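Local coordinates for putative alpha/beta hydrolase FOLD protein (Candidatus Nitrososphaera gargensis, PDB 5A62) that probably hydrolyses carboxylic esters, as a carboxylesterase built on the alpha/beta hydrolase fold, at residues 215-220 with 240-245; 97-102 with 246-251. One frame throughout, in Å; residues are numbered along the deposited sequence.

Contact 1. Residues 215-220 with 240-245; sequences AIVGSD and LRVLQG
Residues 215-218 and 240-243 run side by side as parallel strands, their axes at 25°, and a ladder of backbone bonds joins them. Arg241 N donates to Ala215 O (2.9 Å), and Arg241 O accepts from Val217 N (3.1 Å), so Arg241 bonds through both N and O to the residues before and after Ile216, the residue opposite it. Leu243 repeats the pattern two residues on: its N bonds to Val217 O at 2.8 Å, and Ser219 N reaches Leu243 O at 2.9 Å from above the carbonyl plane. Beyond the last rung, Ser219 OG, set between its own backbone N and carbonyl carbon, accepts a nearly straight bond (168°) from Gly245 N at 2.9 Å, which couples the two strand ends.

Apolar contacts lie on both faces. On one, Val217 CG1 meets the branch tips Leu240 CD1 and Val242 CG2, each 3.7 Å away, and helix 222-234 packs on Val217 and Leu240 through Ile228. On the other, Ile216 CG2 presses tightly against Leu243 CD1 (3.5 Å) where the two side chains cross obliquely, with helix 256-272 on the same face.

Helix 222-234 links the strands, making this a beta-alpha-beta crossover at the edge of the alpha/beta hydrolase sheet.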
loop_
_atom_site.group_PDB
_atom_site.type_symbol
_atom_site.label_atom_id
_atom_site.label_comp_id
_atom_site.label_asym_id
_atom_site.label_seq_id
_atom_site.Cartn_x
_atom_site.Cartn_y
_atom_site.Cartn_z
ATOM N N ALA A 215 -13.432 22.677 4.735
ATOM C CA ALA A 215 -12.150 22.255 5.284
ATOM C C ALA A 215 -11.722 23.211 6.392
ATOM O O ALA A 215 -11.889 24.435 6.313
ATOM C CB ALA A 215 -11.080 22.172 4.251
ATOM N N ILE A 216 -11.210 22.647 7.451
ATOM C CA ILE A 216 -10.534 23.344 8.571
ATOM C C ILE A 216 -9.116 22.838 8.637
ATOM O O ILE A 216 -8.935 21.626 8.778
ATOM C CB ILE A 216 -11.264 23.091 9.882
ATOM C CG1 ILE A 216 -12.766 23.408 9.748
ATOM C CG2 ILE A 216 -10.604 23.898 10.997
ATOM C CD1 ILE A 216 -13.641 23.098 10.947
ATOM N N VAL A 217 -8.112 23.714 8.507
ATOM C CA VAL A 217 -6.734 23.298 8.465
ATOM C C VAL A 217 -5.927 24.123 9.445
ATOM O O VAL A 217 -6.144 25.336 9.526
ATOM C CB VAL A 217 -6.171 23.376 7.039
ATOM C CG1 VAL A 217 -6.138 24.751 6.467
ATOM C CG2 VAL A 217 -4.768 22.800 6.957
ATOM N N GLY A 218 -5.015 23.488 10.147
ATOM C CA GLY A 218 -4.095 24.187 11.042
ATOM C C GLY A 218 -2.999 24.842 10.228
ATOM O O GLY A 218 -2.400 24.205 9.378
ATOM N N SER A 219 -2.708 26.113 10.508
ATOM C CA SER A 219 -1.737 26.868 9.714
ATOM C C SER A 219 -0.356 26.251 9.812
ATOM O O SER A 219 0.418 26.428 8.880
ATOM C CB SER A 219 -1.717 28.337 10.143
ATOM O OG SER A 219 -1.101 28.493 11.409
ATOM N N ASP A 220 -0.047 25.534 10.869
ATOM C CA ASP A 220 1.250 24.878 11.021
ATOM C C ASP A 220 1.361 23.493 10.401
ATOM O O ASP A 220 2.446 22.898 10.398
ATOM C CB ASP A 220 1.643 24.846 12.498
ATOM C CG ASP A 220 1.925 26.215 13.038
ATOM O OD1 ASP A 220 2.433 27.087 12.275
ATOM O OD2 ASP A 220 1.630 26.432 14.205
ATOM N N LEU A 240 -12.894 27.031 2.943
ATOM C CA LEU A 240 -11.722 26.711 3.691
ATOM C C LEU A 240 -11.542 27.686 4.800
ATOM O O LEU A 240 -11.630 28.911 4.576
ATOM C CB LEU A 240 -10.543 26.821 2.764
ATOM C CG LEU A 240 -9.151 26.789 3.362
ATOM C CD1 LEU A 240 -8.828 25.494 4.080
ATOM C CD2 LEU A 240 -8.130 27.034 2.267
ATOM N N ARG A 241 -11.197 27.244 5.982
ATOM C CA ARG A 241 -10.889 28.124 7.106
ATOM C C ARG A 241 -9.637 27.620 7.706
ATOM O O ARG A 241 -9.414 26.408 7.904
ATOM C CB ARG A 241 -12.020 28.074 8.127
ATOM C CG ARG A 241 -13.408 28.398 7.619
ATOM C CD ARG A 241 -13.545 29.890 7.322
ATOM N NE ARG A 241 -14.878 30.150 6.802
ATOM C CZ ARG A 241 -15.262 30.042 5.540
ATOM N NH1 ARG A 241 -14.396 29.723 4.580
ATOM N NH2 ARG A 241 -16.540 30.263 5.211
ATOM N N VAL A 242 -8.720 28.515 8.003
ATOM C CA VAL A 242 -7.450 28.185 8.608
ATOM C C VAL A 242 -7.405 28.557 10.083
ATOM O O VAL A 242 -7.740 29.693 10.447
ATOM C CB VAL A 242 -6.263 28.877 7.856
ATOM C CG1 VAL A 242 -4.935 28.586 8.539
ATOM C CG2 VAL A 242 -6.281 28.453 6.383
ATOM N N LEU A 243 -6.931 27.675 10.919
ATOM C CA LEU A 243 -6.709 27.902 12.347
ATOM C C LEU A 243 -5.288 28.310 12.517
ATOM O O LEU A 243 -4.371 27.503 12.467
ATOM C CB LEU A 243 -7.050 26.637 13.194
ATOM C CG LEU A 243 -8.506 26.249 13.143
ATOM C CD1 LEU A 243 -8.628 24.852 13.699
ATOM C CD2 LEU A 243 -9.342 27.227 13.991
ATOM N N GLN A 244 -5.093 29.611 12.851
ATOM C CA GLN A 244 -3.745 30.125 13.032
ATOM C C GLN A 244 -3.120 29.579 14.260
ATOM O O GLN A 244 -3.673 29.669 15.350
ATOM C CB GLN A 244 -3.749 31.672 13.128
ATOM C CG GLN A 244 -4.212 32.368 11.885
ATOM C CD GLN A 244 -3.443 31.983 10.616
ATOM O OE1 GLN A 244 -2.273 31.747 10.672
ATOM N NE2 GLN A 244 -4.124 31.906 9.540
ATOM N N GLY A 245 -1.978 28.973 14.097
ATOM C CA GLY A 245 -1.247 28.384 15.168
ATOM C C GLY A 245 -1.566 26.992 15.604
ATOM O O GLY A 245 -0.974 26.460 16.531
#

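Contact 2. Residues 97-102 with 246-251; sequences GHSIGG and SDHWVV. With ACT (acetate ion), chain B.
Two hydrogen bonds from side chains at the end of strand 93-98 and the turn after it reach the loop before helix 250-253. Ser99 OG, anti to its backbone N, lies at the edge of the His248 imidazole and hydrogen-bonds to NE2 at 2.9 Å. His248 CG is likewise anti to the backbone N, which brings the ring tip to the serine. The second bond runs from His98 NE2 to His248 O, 2.8 Å long with 159° at the hydrogen; the acceptor is in the His98 ring plane and the donor nearly along the C=O axis. Asn123 ND2 also donates to His248 O, so two bonds fix the backbone that carries His248. His98 ND1 is buried without a partner in the model.

The rings of His98, His248 and Trp249 cluster together. His98 turns an edge to the six-membered ring of Trp249 in an offset T-shaped pair, with planes at 82° and centroids 5.8 Å apart. The His248 ring stands with ND1 3.2 Å above the face of Trp249, toward its rim, while Phe224 touches both Ser99 and His248.

An acetate ion, probably from the crystallisation liquor, sits by the serine. Its OXT accepts a bond from Ile100 N (3.0 Å), its carbon C lies 2.7 Å from Ser99 OG, and Ile32 N also binds the ion, a pair of backbone N-H donors consistent with the oxyanion hole of this fold.

Ser99 has a positive phi of 58°, and Gly97 and Gly101 flank it where a CB on Gly97 would collide with Gly101 O. Together these features fit the nucleophile elbow, GxSxG, of alpha/beta hydrolases, with Ser99 and His248 probably the nucleophile and base of a catalytic triad whose acid may be Asp221, beside His248.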
loop_
_atom_site.group_PDB
_atom_site.type_symbol
_atom_site.label_atom_id
_atom_site.label_comp_id
_atom_site.label_asym_id
_atom_site.label_seq_id
_atom_site.Cartn_x
_atom_site.Cartn_y
_atom_site.Cartn_z
ATOM N N GLY A 97 -14.333 14.456 8.945
ATOM C CA GLY A 97 -13.192 13.565 8.966
ATOM C C GLY A 97 -11.897 14.245 9.216
ATOM O O GLY A 97 -11.648 15.297 8.648
ATOM N N HIS A 98 -11.059 13.693 10.093
ATOM C CA HIS A 98 -9.771 14.254 10.459
ATOM C C HIS A 98 -8.706 13.424 9.792
ATOM O O HIS A 98 -8.641 12.223 9.944
ATOM C CB HIS A 98 -9.572 14.222 11.994
ATOM C CG HIS A 98 -8.233 14.677 12.459
ATOM N ND1 HIS A 98 -7.659 14.172 13.604
ATOM C CD2 HIS A 98 -7.414 15.632 12.031
ATOM C CE1 HIS A 98 -6.486 14.767 13.798
ATOM N NE2 HIS A 98 -6.316 15.672 12.861
ATOM N N SER A 99 -7.826 14.116 9.066
ATOM C CA SER A 99 -6.657 13.513 8.401
ATOM C C SER A 99 -7.118 12.429 7.435
ATOM O O SER A 99 -7.845 12.679 6.524
ATOM C CB SER A 99 -5.608 13.058 9.408
ATOM O OG SER A 99 -4.336 13.073 8.756
ATOM N N ILE A 100 -6.742 11.176 7.613
ATOM C CA ILE A 100 -7.272 10.123 6.745
ATOM C C ILE A 100 -8.773 10.098 6.685
ATOM O O ILE A 100 -9.361 9.751 5.658
ATOM C CB ILE A 100 -6.702 8.693 7.088
ATOM C CG1 ILE A 100 -6.836 7.739 5.901
ATOM C CG2 ILE A 100 -7.355 8.094 8.314
ATOM C CD1 ILE A 100 -6.231 6.371 6.100
ATOM N N GLY A 101 -9.385 10.463 7.786
ATOM C CA GLY A 101 -10.887 10.569 7.823
ATOM C C GLY A 101 -11.397 11.541 6.817
ATOM O O GLY A 101 -12.463 11.365 6.232
ATOM N N GLY A 102 -10.670 12.591 6.558
ATOM C CA GLY A 102 -10.967 13.616 5.533
ATOM C C GLY A 102 -10.847 13.073 4.137
ATOM O O GLY A 102 -11.695 13.268 3.256
ATOM N N SER A 246 -2.475 26.329 14.883
ATOM C CA SER A 246 -2.757 24.936 15.109
ATOM C C SER A 246 -2.029 24.073 14.075
ATOM O O SER A 246 -1.637 24.558 13.014
ATOM C CB SER A 246 -4.268 24.668 14.964
ATOM O OG SER A 246 -5.006 25.328 15.994
ATOM N N ASP A 247 -1.845 22.813 14.412
ATOM C CA ASP A 247 -1.122 21.860 13.574
ATOM C C ASP A 247 -1.970 20.597 13.370
ATOM O O ASP A 247 -3.197 20.572 13.547
ATOM C CB ASP A 247 0.186 21.584 14.330
ATOM C CG ASP A 247 1.333 21.127 13.450
ATOM O OD1 ASP A 247 1.116 20.540 12.376
ATOM O OD2 ASP A 247 2.531 21.306 13.885
ATOM N N HIS A 248 -1.343 19.519 12.914
ATOM C CA HIS A 248 -2.034 18.330 12.500
ATOM C C HIS A 248 -2.959 17.769 13.554
ATOM O O HIS A 248 -4.110 17.380 13.263
ATOM C CB HIS A 248 -0.998 17.238 12.182
ATOM C CG HIS A 248 -1.581 15.945 11.700
ATOM N ND1 HIS A 248 -1.707 14.839 12.518
ATOM C CD2 HIS A 248 -2.061 15.573 10.492
ATOM C CE1 HIS A 248 -2.206 13.828 11.828
ATOM N NE2 HIS A 248 -2.439 14.255 10.602
ATOM N N TRP A 249 -2.481 17.704 14.791
ATOM C CA TRP A 249 -3.237 17.096 15.861
ATOM C C TRP A 249 -4.175 18.045 16.606
ATOM O O TRP A 249 -4.389 17.983 17.802
ATOM C CB TRP A 249 -2.292 16.358 16.822
ATOM C CG TRP A 249 -1.731 15.149 16.243
ATOM C CD1 TRP A 249 -0.469 14.998 15.702
ATOM C CD2 TRP A 249 -2.402 13.895 16.055
ATOM N NE1 TRP A 249 -0.324 13.728 15.220
ATOM C CE2 TRP A 249 -1.475 13.021 15.442
ATOM C CE3 TRP A 249 -3.674 13.395 16.408
ATOM C CZ2 TRP A 249 -1.798 11.702 15.127
ATOM C CZ3 TRP A 249 -3.984 12.099 16.076
ATOM C CH2 TRP A 249 -3.039 11.263 15.444
ATOM N N VAL A 250 -4.812 18.914 15.844
ATOM C CA VAL A 250 -5.725 19.910 16.381
ATOM C C VAL A 250 -6.861 19.246 17.151
ATOM O O VAL A 250 -7.425 19.834 18.063
ATOM C CB VAL A 250 -6.277 20.845 15.245
ATOM C CG1 VAL A 250 -7.188 20.090 14.301
ATOM C CG2 VAL A 250 -6.972 22.070 15.824
ATOM N N VAL A 251 -7.274 18.034 16.779
ATOM C CA VAL A 251 -8.347 17.315 17.440
ATOM C C VAL A 251 -7.952 16.898 18.875
ATOM O O VAL A 251 -8.797 16.619 19.697
ATOM C CB VAL A 251 -8.805 16.103 16.592
ATOM C CG1 VAL A 251 -7.664 15.154 16.311
ATOM C CG2 VAL A 251 -9.940 15.336 17.220
HETATM C C ACT B . -3.409 10.518 8.777
HETATM O O ACT B . -2.385 10.590 9.501
HETATM O OXT ACT B . -4.458 10.225 9.279
HETATM C CH3 ACT B . -3.349 10.744 7.240
#

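In the fold
Of the segments in contact, the end of strand 93-98 comes first along the chain, turning at residues 97-102 into helix 100-111. The chain then passes through strand 116-122 and a run of helices, from 131-134 to 202-209, before it returns to the sheet at strand 212-218. Contact 1 closes a short loop around helix 222-234, setting strand 239-243 at the sheet edge. Residues 246-251 follow at once and reach back to 97-102, so contact 2 closes a much longer loop in which contact 1 is nested. The two meet where Asp220 N probably hydrogen-bonds to Ser246 O and Leu243 packs on Val250. Edge strand 239-243 and its neighbour 212-218 are thereby tied to the probable active site at the end of strand 93-98.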